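Local coordinates for MaoC family protein (Mycobacterium tuberculosis H37Rv, PDB 3KHP) that probably catalyses the reversible hydration of enoyl thioesters to (3R)-hydroxyacyl thioesters, at residues P35-T41 against A114-V120; V73-V79 against I106-L112. All coordinates share one frame; numbering follows the deposited sequence. Where two conformers were deposited one is given.

Contact 1. Residues P35-T41 against A114-V120; sequences PMLFEWT and AAGKLSV
The indole of W40 lies across the backbone of G116, whose CA sits 4.2 Å from the centroid of the six-membered ring of W40 in a CH-pi contact over the face. Glycine suits this place, since its bare CA lets the indole lie close over the backbone. W40 carries CG between its backbone N and carbonyl carbon (chi1 70°), a turn that swings the indole back over the partner strand. At the ring's edge, in plane, come A114 O and, at 4.0 Å from W40 CH2, L118 CG. The other face of the sheet, with L37, E39, K117 and S119, is mixed and more exposed: E39 and K117, a non-hydrogen-bonded pair, run side by side, and a salt bridge joins E39 OE2 to K117 NZ at 3.3 Å. Between the two faces, antiparallel strands 36-40 and 116-120 share six backbone hydrogen bonds, two in each of the pairs M36-V120, F38-L118 and W40-G116. The shortest run from F38 N to L118 O and from L118 N to F38 O, both 2.7 Å. Outside the segments, P113 O accepts from W40 NE1, and Y77 packs edge-to-face with the indole; both would restrict its rotation. T41 then N-caps helix 42-51. The chemistry is that of an antiparallel pair with 36-40 outermost in the sheet within this chain: W40, L118 and V120 on the more buried face, the E39-K117 salt bridge on the other.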
ATOM      1  N   PRO A  35       5.055  15.291 -23.469  1.00 35.06           N
ATOM      2  CA  PRO A  35       4.223  15.284 -22.282  1.00 35.22           C
ATOM      3  C   PRO A  35       3.630  13.920 -22.024  1.00 34.59           C
ATOM      4  O   PRO A  35       3.155  13.256 -22.932  1.00 33.63           O
ATOM      5  CB  PRO A  35       3.121  16.291 -22.615  1.00 35.47           C
ATOM      6  CG  PRO A  35       3.752  17.208 -23.539  1.00 36.03           C
ATOM      7  CD  PRO A  35       4.696  16.393 -24.364  1.00 35.44           C
ATOM      8  N   MET A  36       3.712  13.491 -20.783  1.00 34.70           N
ATOM      9  CA  MET A  36       3.015  12.298 -20.366  1.00 35.18           C
ATOM     10  C   MET A  36       2.091  12.705 -19.224  1.00 33.63           C
ATOM     11  O   MET A  36       2.525  13.363 -18.267  1.00 31.90           O
ATOM     12  CB  MET A  36       4.014  11.237 -19.925  1.00 35.91           C
ATOM     13  CG  MET A  36       3.416   9.852 -19.801  1.00 39.82           C
ATOM     14  SD  MET A  36       4.566   8.698 -18.964  1.00 46.23           S
ATOM     15  CE  MET A  36       5.744   8.282 -20.264  1.00 46.36           C
ATOM     16  N   LEU A  37       0.827  12.313 -19.353  1.00 32.29           N
ATOM     17  CA  LEU A  37      -0.194  12.527 -18.324  1.00 32.23           C
ATOM     18  C   LEU A  37      -0.069  11.523 -17.136  1.00 30.40           C
ATOM     19  O   LEU A  37      -0.098  10.299 -17.340  1.00 30.54           O
ATOM     20  CB  LEU A  37      -1.576  12.382 -18.969  1.00 32.37           C
ATOM     21  CG  LEU A  37      -2.643  13.417 -18.612  1.00 35.76           C
ATOM     22  CD1 LEU A  37      -2.242  14.881 -18.997  1.00 36.41           C
ATOM     23  CD2 LEU A  37      -3.976  13.010 -19.292  1.00 37.29           C
ATOM     24  N   PHE A  38       0.142  12.034 -15.930  1.00 28.62           N
ATOM     25  CA  PHE A  38       0.057  11.235 -14.719  0.50 27.59           C
ATOM     26  C   PHE A  38      -1.228  11.614 -13.966  1.00 28.14           C
ATOM     27  O   PHE A  38      -1.401  12.775 -13.616  1.00 27.82           O
ATOM     28  CB  PHE A  38       1.299  11.454 -13.851  0.50 26.66           C
ATOM     29  CG  PHE A  38       2.546  10.743 -14.361  0.50 23.64           C
ATOM     30  CD1 PHE A  38       3.009   9.588 -13.742  0.50 19.49           C
ATOM     31  CD2 PHE A  38       3.251  11.232 -15.452  0.50 19.99           C
ATOM     32  CE1 PHE A  38       4.152   8.940 -14.196  0.50 18.92           C
ATOM     33  CE2 PHE A  38       4.389  10.594 -15.898  0.50 19.33           C
ATOM     34  CZ  PHE A  38       4.843   9.448 -15.273  0.50 17.86           C
ATOM     35  N   GLU A  39      -2.092  10.624 -13.737  1.00 28.55           N
ATOM     36  CA  GLU A  39      -3.351  10.782 -13.056  1.00 28.98           C
ATOM     37  C   GLU A  39      -3.399   9.897 -11.839  1.00 27.02           C
ATOM     38  O   GLU A  39      -2.907   8.783 -11.869  1.00 27.33           O
ATOM     39  CB  GLU A  39      -4.499  10.313 -13.942  1.00 29.71           C
ATOM     40  CG  GLU A  39      -4.739  11.107 -15.186  1.00 34.52           C
ATOM     41  CD  GLU A  39      -6.144  10.851 -15.717  1.00 38.80           C
ATOM     42  OE1 GLU A  39      -6.274  10.228 -16.787  1.00 40.02           O
ATOM     43  OE2 GLU A  39      -7.107  11.229 -14.998  1.00 43.28           O
ATOM     44  N   TRP A  40      -4.076  10.370 -10.807  1.00 25.15           N
ATOM     45  CA  TRP A  40      -4.193   9.637  -9.567  1.00 23.97           C
ATOM     46  C   TRP A  40      -5.501  10.009  -8.869  1.00 23.45           C
ATOM     47  O   TRP A  40      -6.061  11.074  -9.138  1.00 23.63           O
ATOM     48  CB  TRP A  40      -2.978   9.944  -8.693  1.00 23.12           C
ATOM     49  CG  TRP A  40      -2.938  11.316  -8.143  1.00 22.10           C
ATOM     50  CD1 TRP A  40      -3.466  11.730  -6.953  1.00 20.21           C
ATOM     51  CD2 TRP A  40      -2.304  12.469  -8.717  1.00 19.45           C
ATOM     52  NE1 TRP A  40      -3.216  13.060  -6.767  1.00 19.51           N
ATOM     53  CE2 TRP A  40      -2.520  13.541  -7.839  1.00 18.52           C
ATOM     54  CE3 TRP A  40      -1.593  12.699  -9.894  1.00 19.49           C
ATOM     55  CZ2 TRP A  40      -2.035  14.814  -8.084  1.00 19.12           C
ATOM     56  CZ3 TRP A  40      -1.125  13.959 -10.141  1.00 19.12           C
ATOM     57  CH2 TRP A  40      -1.340  15.005  -9.245  1.00 19.04           C
ATOM     58  N   THR A  41      -5.995   9.115  -8.013  1.00 22.57           N
ATOM     59  CA  THR A  41      -7.173   9.368  -7.189  1.00 21.58           C
ATOM     60  C   THR A  41      -6.710   9.375  -5.747  1.00 20.88           C
ATOM     61  O   THR A  41      -5.502   9.170  -5.468  1.00 20.63           O
ATOM     62  CB  THR A  41      -8.244   8.287  -7.337  1.00 22.56           C
ATOM     63  OG1 THR A  41      -7.716   7.037  -6.868  1.00 23.12           O
ATOM     64  CG2 THR A  41      -8.710   8.160  -8.833  1.00 22.60           C
ATOM     65  N   ALA A 114      -5.379  15.699  -3.579  1.00 21.74           N
ATOM     66  CA  ALA A 114      -5.575  14.298  -3.227  1.00 21.35           C
ATOM     67  C   ALA A 114      -5.811  13.441  -4.449  1.00 20.64           C
ATOM     68  O   ALA A 114      -5.402  12.283  -4.476  1.00 20.20           O
ATOM     69  CB  ALA A 114      -6.774  14.128  -2.205  1.00 20.69           C
ATOM     70  N   ALA A 115      -6.546  14.002  -5.399  1.00 21.10           N
ATOM     71  CA  ALA A 115      -6.839  13.413  -6.699  1.00 22.05           C
ATOM     72  C   ALA A 115      -6.537  14.474  -7.752  1.00 22.65           C
ATOM     73  O   ALA A 115      -6.886  15.642  -7.558  1.00 23.22           O
ATOM     74  CB  ALA A 115      -8.303  13.027  -6.813  1.00 21.12           C
ATOM     75  N   GLY A 116      -5.946  14.068  -8.868  1.00 23.07           N
ATOM     76  CA  GLY A 116      -5.686  14.984  -9.962  1.00 24.49           C
ATOM     77  C   GLY A 116      -4.927  14.401 -11.139  1.00 25.45           C
ATOM     78  O   GLY A 116      -4.818  13.185 -11.301  1.00 24.99           O
ATOM     79  N   LYS A 117      -4.387  15.304 -11.945  1.00 26.49           N
ATOM     80  CA  LYS A 117      -3.647  14.976 -13.149  1.00 27.13           C
ATOM     81  C   LYS A 117      -2.483  15.948 -13.288  1.00 26.58           C
ATOM     82  O   LYS A 117      -2.599  17.131 -12.912  1.00 25.80           O
ATOM     83  CB  LYS A 117      -4.510  15.143 -14.391  1.00 28.18           C
ATOM     84  CG  LYS A 117      -5.956  14.680 -14.276  1.00 32.52           C
ATOM     85  CD  LYS A 117      -6.671  14.803 -15.643  1.00 36.78           C
ATOM     86  CE  LYS A 117      -8.040  14.082 -15.659  1.00 39.90           C
ATOM     87  NZ  LYS A 117      -8.685  14.010 -14.290  1.00 42.05           N
ATOM     88  N   LEU A 118      -1.371  15.453 -13.845  1.00 25.93           N
ATOM     89  CA  LEU A 118      -0.303  16.340 -14.301  1.00 25.28           C
ATOM     90  C   LEU A 118       0.216  15.927 -15.671  1.00 24.54           C
ATOM     91  O   LEU A 118       0.248  14.759 -16.011  1.00 24.02           O
ATOM     92  CB  LEU A 118       0.862  16.374 -13.325  1.00 24.88           C
ATOM     93  CG  LEU A 118       0.731  17.033 -11.983  1.00 25.06           C
ATOM     94  CD1 LEU A 118       2.014  16.716 -11.191  1.00 22.66           C
ATOM     95  CD2 LEU A 118       0.482  18.544 -12.128  1.00 23.40           C
ATOM     96  N   SER A 119       0.611  16.936 -16.432  1.00 24.29           N
ATOM     97  CA  SER A 119       1.268  16.811 -17.704  1.00 24.37           C
ATOM     98  C   SER A 119       2.735  16.944 -17.379  1.00 23.79           C
ATOM     99  O   SER A 119       3.179  18.010 -16.943  1.00 23.76           O
ATOM    100  CB  SER A 119       0.835  17.983 -18.608  1.00 25.39           C
ATOM    101  OG  SER A 119       1.632  18.060 -19.779  1.00 27.62           O
ATOM    102  N   VAL A 120       3.473  15.857 -17.552  1.00 22.87           N
ATOM    103  CA  VAL A 120       4.832  15.776 -17.094  1.00 22.48           C
ATOM    104  C   VAL A 120       5.768  15.661 -18.300  1.00 22.73           C
ATOM    105  O   VAL A 120       5.558  14.846 -19.183  1.00 21.30           O
ATOM    106  CB  VAL A 120       5.024  14.585 -16.140  1.00 22.60           C
ATOM    107  CG1 VAL A 120       6.449  14.499 -15.665  1.00 20.55           C
ATOM    108  CG2 VAL A 120       4.071  14.712 -14.943  1.00 22.14           C
TER

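Contact 2. Residues V73-V79 against I106-L112; sequences VLPTYAV and IRLHAPL
L112 and V73 meet at about a right angle. The chi1 of V73, with CG1 anti to the backbone N (178°), turns CG1 toward L112 CB at 3.9 Å and CG2 toward the carbonyl, 3.3 Å from L112 O. L112 extends its CD1 under the turn, 3.8 Å from A78 N and 4.0 Å from Y77 CB, and near the plane of the Y77 ring at its edge. The long, forked apolar side chain of leucine suits a buried site, reaching from V73 to the start of the helix.

I106 takes the less common rotamer with CG1 between its backbone N and carbonyl carbon (chi1 68°). This sends CD1 to P75 O at 3.2 Å and to T76, while CG2 faces V79 CG1 at 3.6 Å and the small methyl of A78. L108 adds CD2 against P75 CB at 3.9 Å, where the compact proline ring, held in a 3-10 turn, gives a firm apolar surface.

No direct hydrogen bond crosses between the segments. Instead a water bridges the main chains, donating to V73 O and accepting from L112 N, each at 2.9 Å; a second accepts from V73 N and reaches L112 O weakly. T76 OG1 is engaged by Y48 OH, and Y235 of helix 231-245 packs on T76, V79 and I106. The 3-10 turn leading into helix 78-81 thus packs on strand 103-108 and the loop after it, consistent with a hot-dog fold, in which an antiparallel sheet embraces a helix. Cohesion comes mainly from dispersion among buried aliphatic groups, supplemented by the water bridges.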
ATOM      1  N   VAL A  73      -1.620  15.909   0.964  1.00 18.22           N
ATOM      2  CA  VAL A  73      -0.768  15.011   0.182  1.00 16.80           C
ATOM      3  C   VAL A  73       0.672  15.295   0.522  1.00 15.66           C
ATOM      4  O   VAL A  73       1.099  16.437   0.551  1.00 14.29           O
ATOM      5  CB  VAL A  73      -1.008  15.211  -1.318  1.00 16.66           C
ATOM      6  CG1 VAL A  73      -0.064  14.308  -2.139  1.00 16.70           C
ATOM      7  CG2 VAL A  73      -2.440  14.886  -1.635  1.00 15.62           C
ATOM      8  N   LEU A  74       1.448  14.272   0.821  1.00 15.17           N
ATOM      9  CA  LEU A  74       2.846  14.563   1.133  1.00 15.44           C
ATOM     10  C   LEU A  74       3.569  15.133  -0.094  1.00 16.05           C
ATOM     11  O   LEU A  74       3.288  14.750  -1.246  1.00 15.87           O
ATOM     12  CB  LEU A  74       3.554  13.345   1.671  1.00 16.12           C
ATOM     13  CG  LEU A  74       3.016  12.847   3.003  1.00 15.30           C
ATOM     14  CD1 LEU A  74       3.448  11.422   3.245  1.00 12.02           C
ATOM     15  CD2 LEU A  74       3.412  13.762   4.095  1.00 12.93           C
ATOM     16  N   PRO A  75       4.454  16.108   0.123  1.00 17.28           N
ATOM     17  CA  PRO A  75       5.050  16.752  -1.064  1.00 17.14           C
ATOM     18  C   PRO A  75       6.021  15.813  -1.766  1.00 15.99           C
ATOM     19  O   PRO A  75       6.202  15.925  -2.978  1.00 15.49           O
ATOM     20  CB  PRO A  75       5.748  18.001  -0.503  1.00 17.30           C
ATOM     21  CG  PRO A  75       5.937  17.729   0.942  1.00 18.39           C
ATOM     22  CD  PRO A  75       4.751  16.850   1.354  1.00 17.76           C
ATOM     23  N   THR A  76       6.583  14.858  -1.038  1.00 15.11           N
ATOM     24  CA  THR A  76       7.420  13.855  -1.677  1.00 14.44           C
ATOM     25  C   THR A  76       6.645  12.974  -2.634  1.00 14.87           C
ATOM     26  O   THR A  76       7.260  12.217  -3.402  1.00 14.56           O
ATOM     27  CB  THR A  76       8.125  12.939  -0.705  1.00 14.26           C
ATOM     28  OG1 THR A  76       7.162  12.186   0.023  1.00 14.66           O
ATOM     29  CG2 THR A  76       9.054  13.713   0.200  1.00 10.56           C
ATOM     30  N   TYR A  77       5.308  13.071  -2.625  1.00 14.24           N
ATOM     31  CA  TYR A  77       4.517  12.418  -3.678  1.00 13.92           C
ATOM     32  C   TYR A  77       4.922  12.926  -5.095  1.00 13.76           C
ATOM     33  O   TYR A  77       4.621  12.277  -6.078  1.00 14.15           O
ATOM     34  CB  TYR A  77       3.009  12.551  -3.422  1.00 13.40           C
ATOM     35  CG  TYR A  77       2.152  11.712  -4.334  1.00 11.55           C
ATOM     36  CD1 TYR A  77       2.156  10.316  -4.243  1.00 10.96           C
ATOM     37  CD2 TYR A  77       1.380  12.307  -5.330  1.00 11.74           C
ATOM     38  CE1 TYR A  77       1.400   9.531  -5.114  1.00 10.22           C
ATOM     39  CE2 TYR A  77       0.621  11.527  -6.230  1.00 13.46           C
ATOM     40  CZ  TYR A  77       0.631  10.140  -6.097  1.00 10.49           C
ATOM     41  OH  TYR A  77      -0.096   9.389  -6.963  1.00 12.13           O
ATOM     42  N   ALA A  78       5.622  14.049  -5.206  1.00 14.02           N
ATOM     43  CA  ALA A  78       6.099  14.507  -6.530  1.00 14.74           C
ATOM     44  C   ALA A  78       6.958  13.446  -7.240  1.00 14.89           C
ATOM     45  O   ALA A  78       6.955  13.388  -8.442  1.00 14.87           O
ATOM     46  CB  ALA A  78       6.861  15.789  -6.434  1.00 14.74           C
ATOM     47  N   VAL A  79       7.637  12.589  -6.500  1.00 14.60           N
ATOM     48  CA  VAL A  79       8.449  11.563  -7.128  1.00 15.07           C
ATOM     49  C   VAL A  79       7.638  10.489  -7.834  1.00 15.97           C
ATOM     50  O   VAL A  79       8.155   9.848  -8.742  1.00 16.86           O
ATOM     51  CB  VAL A  79       9.463  10.933  -6.166  1.00 15.54           C
ATOM     52  CG1 VAL A  79      10.381  12.033  -5.550  1.00 11.37           C
ATOM     53  CG2 VAL A  79       8.782  10.071  -5.120  1.00 13.75           C
ATOM     54  N   ILE A 106      12.950  17.631  -4.967  1.00 19.42           N
ATOM     55  CA  ILE A 106      11.643  17.965  -5.445  1.00 20.21           C
ATOM     56  C   ILE A 106      11.419  19.441  -5.148  1.00 21.25           C
ATOM     57  O   ILE A 106      11.982  19.966  -4.236  1.00 21.57           O
ATOM     58  CB  ILE A 106      10.536  17.104  -4.818  1.00 20.31           C
ATOM     59  CG1 ILE A 106      10.388  17.426  -3.337  1.00 20.63           C
ATOM     60  CG2 ILE A 106      10.772  15.598  -5.034  1.00 18.82           C
ATOM     61  CD1 ILE A 106       9.273  16.707  -2.701  1.00 19.76           C
ATOM     62  N   ARG A 107      10.603  20.113  -5.932  1.00 22.56           N
ATOM     63  CA  ARG A 107      10.210  21.480  -5.603  1.00 23.98           C
ATOM     64  C   ARG A 107       8.739  21.617  -5.927  1.00 23.67           C
ATOM     65  O   ARG A 107       8.319  21.227  -7.013  1.00 23.53           O
ATOM     66  CB  ARG A 107      11.076  22.488  -6.386  1.00 24.37           C
ATOM     67  CG  ARG A 107      10.715  23.934  -6.183  1.00 26.99           C
ATOM     68  CD  ARG A 107      11.796  24.916  -6.732  1.00 29.72           C
ATOM     69  NE  ARG A 107      13.084  24.689  -6.095  1.00 30.87           N
ATOM     70  CZ  ARG A 107      13.518  25.309  -5.006  1.00 33.30           C
ATOM     71  NH1 ARG A 107      12.779  26.240  -4.408  1.00 36.15           N
ATOM     72  NH2 ARG A 107      14.706  24.998  -4.505  1.00 32.45           N
ATOM     73  N   LEU A 108       7.956  22.149  -4.993  1.00 23.91           N
ATOM     74  CA  LEU A 108       6.513  22.306  -5.209  1.00 24.51           C
ATOM     75  C   LEU A 108       6.157  23.789  -5.319  1.00 25.08           C
ATOM     76  O   LEU A 108       6.744  24.629  -4.664  1.00 23.88           O
ATOM     77  CB  LEU A 108       5.715  21.642  -4.083  1.00 24.58           C
ATOM     78  CG  LEU A 108       5.514  20.104  -4.106  1.00 25.49           C
ATOM     79  CD1 LEU A 108       4.743  19.582  -5.336  1.00 22.88           C
ATOM     80  CD2 LEU A 108       6.856  19.433  -3.984  1.00 25.52           C
ATOM     81  N   HIS A 109       5.196  24.086  -6.184  1.00 26.67           N
ATOM     82  CA  HIS A 109       4.725  25.445  -6.428  1.00 27.48           C
ATOM     83  C   HIS A 109       3.281  25.616  -6.059  1.00 28.29           C
ATOM     84  O   HIS A 109       2.769  26.740  -6.038  1.00 29.35           O
ATOM     85  CB  HIS A 109       4.920  25.764  -7.892  1.00 27.23           C
ATOM     86  CG  HIS A 109       6.348  25.711  -8.283  1.00 28.19           C
ATOM     87  ND1 HIS A 109       7.230  26.724  -7.983  1.00 29.33           N
ATOM     88  CD2 HIS A 109       7.086  24.716  -8.829  1.00 29.29           C
ATOM     89  CE1 HIS A 109       8.439  26.381  -8.384  1.00 29.48           C
ATOM     90  NE2 HIS A 109       8.379  25.169  -8.908  1.00 30.24           N
ATOM     91  N   ALA A 110       2.628  24.492  -5.795  1.00 28.66           N
ATOM     92  CA  ALA A 110       1.285  24.453  -5.251  1.00 28.91           C
ATOM     93  C   ALA A 110       1.123  23.148  -4.457  1.00 28.96           C
ATOM     94  O   ALA A 110       1.932  22.232  -4.571  1.00 29.53           O
ATOM     95  CB  ALA A 110       0.245  24.535  -6.383  1.00 28.26           C
ATOM     96  N   PRO A 111       0.090  23.066  -3.636  1.00 28.70           N
ATOM     97  CA  PRO A 111      -0.179  21.771  -3.003  1.00 27.98           C
ATOM     98  C   PRO A 111      -0.563  20.734  -4.046  1.00 26.80           C
ATOM     99  O   PRO A 111      -1.156  21.078  -5.053  1.00 26.20           O
ATOM    100  CB  PRO A 111      -1.379  22.055  -2.086  1.00 28.29           C
ATOM    101  CG  PRO A 111      -1.486  23.597  -1.992  1.00 28.91           C
ATOM    102  CD  PRO A 111      -0.874  24.121  -3.254  1.00 29.04           C
ATOM    103  N   LEU A 112      -0.252  19.471  -3.798  1.00 25.51           N
ATOM    104  CA  LEU A 112      -0.668  18.439  -4.717  1.00 24.67           C
ATOM    105  C   LEU A 112      -2.042  18.082  -4.215  1.00 24.26           C
ATOM    106  O   LEU A 112      -2.213  17.922  -3.009  1.00 24.78           O
ATOM    107  CB  LEU A 112       0.286  17.239  -4.703  1.00 24.11           C
ATOM    108  CG  LEU A 112       1.726  17.439  -5.199  1.00 23.94           C
ATOM    109  CD1 LEU A 112       2.638  16.319  -4.723  1.00 20.68           C
ATOM    110  CD2 LEU A 112       1.705  17.477  -6.731  1.00 24.25           C
TER
HETATM  111  O   HOH W   1      -1.553  19.062   0.195  1.00 29.93           O
HETATM  112  O   HOH W   2       0.905  18.738  -1.235  1.00 30.33           O

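The centres of contacts 1 and 2 lie about 12 Å apart, on the same side of the chain's centre and within the MFE-2 hydratase 2 N-terminal range. Along the sequence, 35-41 comes first, then 73-79, 106-112 and finally 114-120, so contact 2 falls wholly between the partners of contact 1. Strands 103-108 and 116-129 are successive in the chain but not neighbours in the sheet, where 136-145 and 152-162 separate them. The two contacts touch: W40 CB is 3.4 Å from Y77 OH, and A114 CA is 3.6 Å from V73 CG2. The buried side of the edge strand pair thus packs against the turn at helix 78-81, which contact 2 in turn ties to interior strand 103-108.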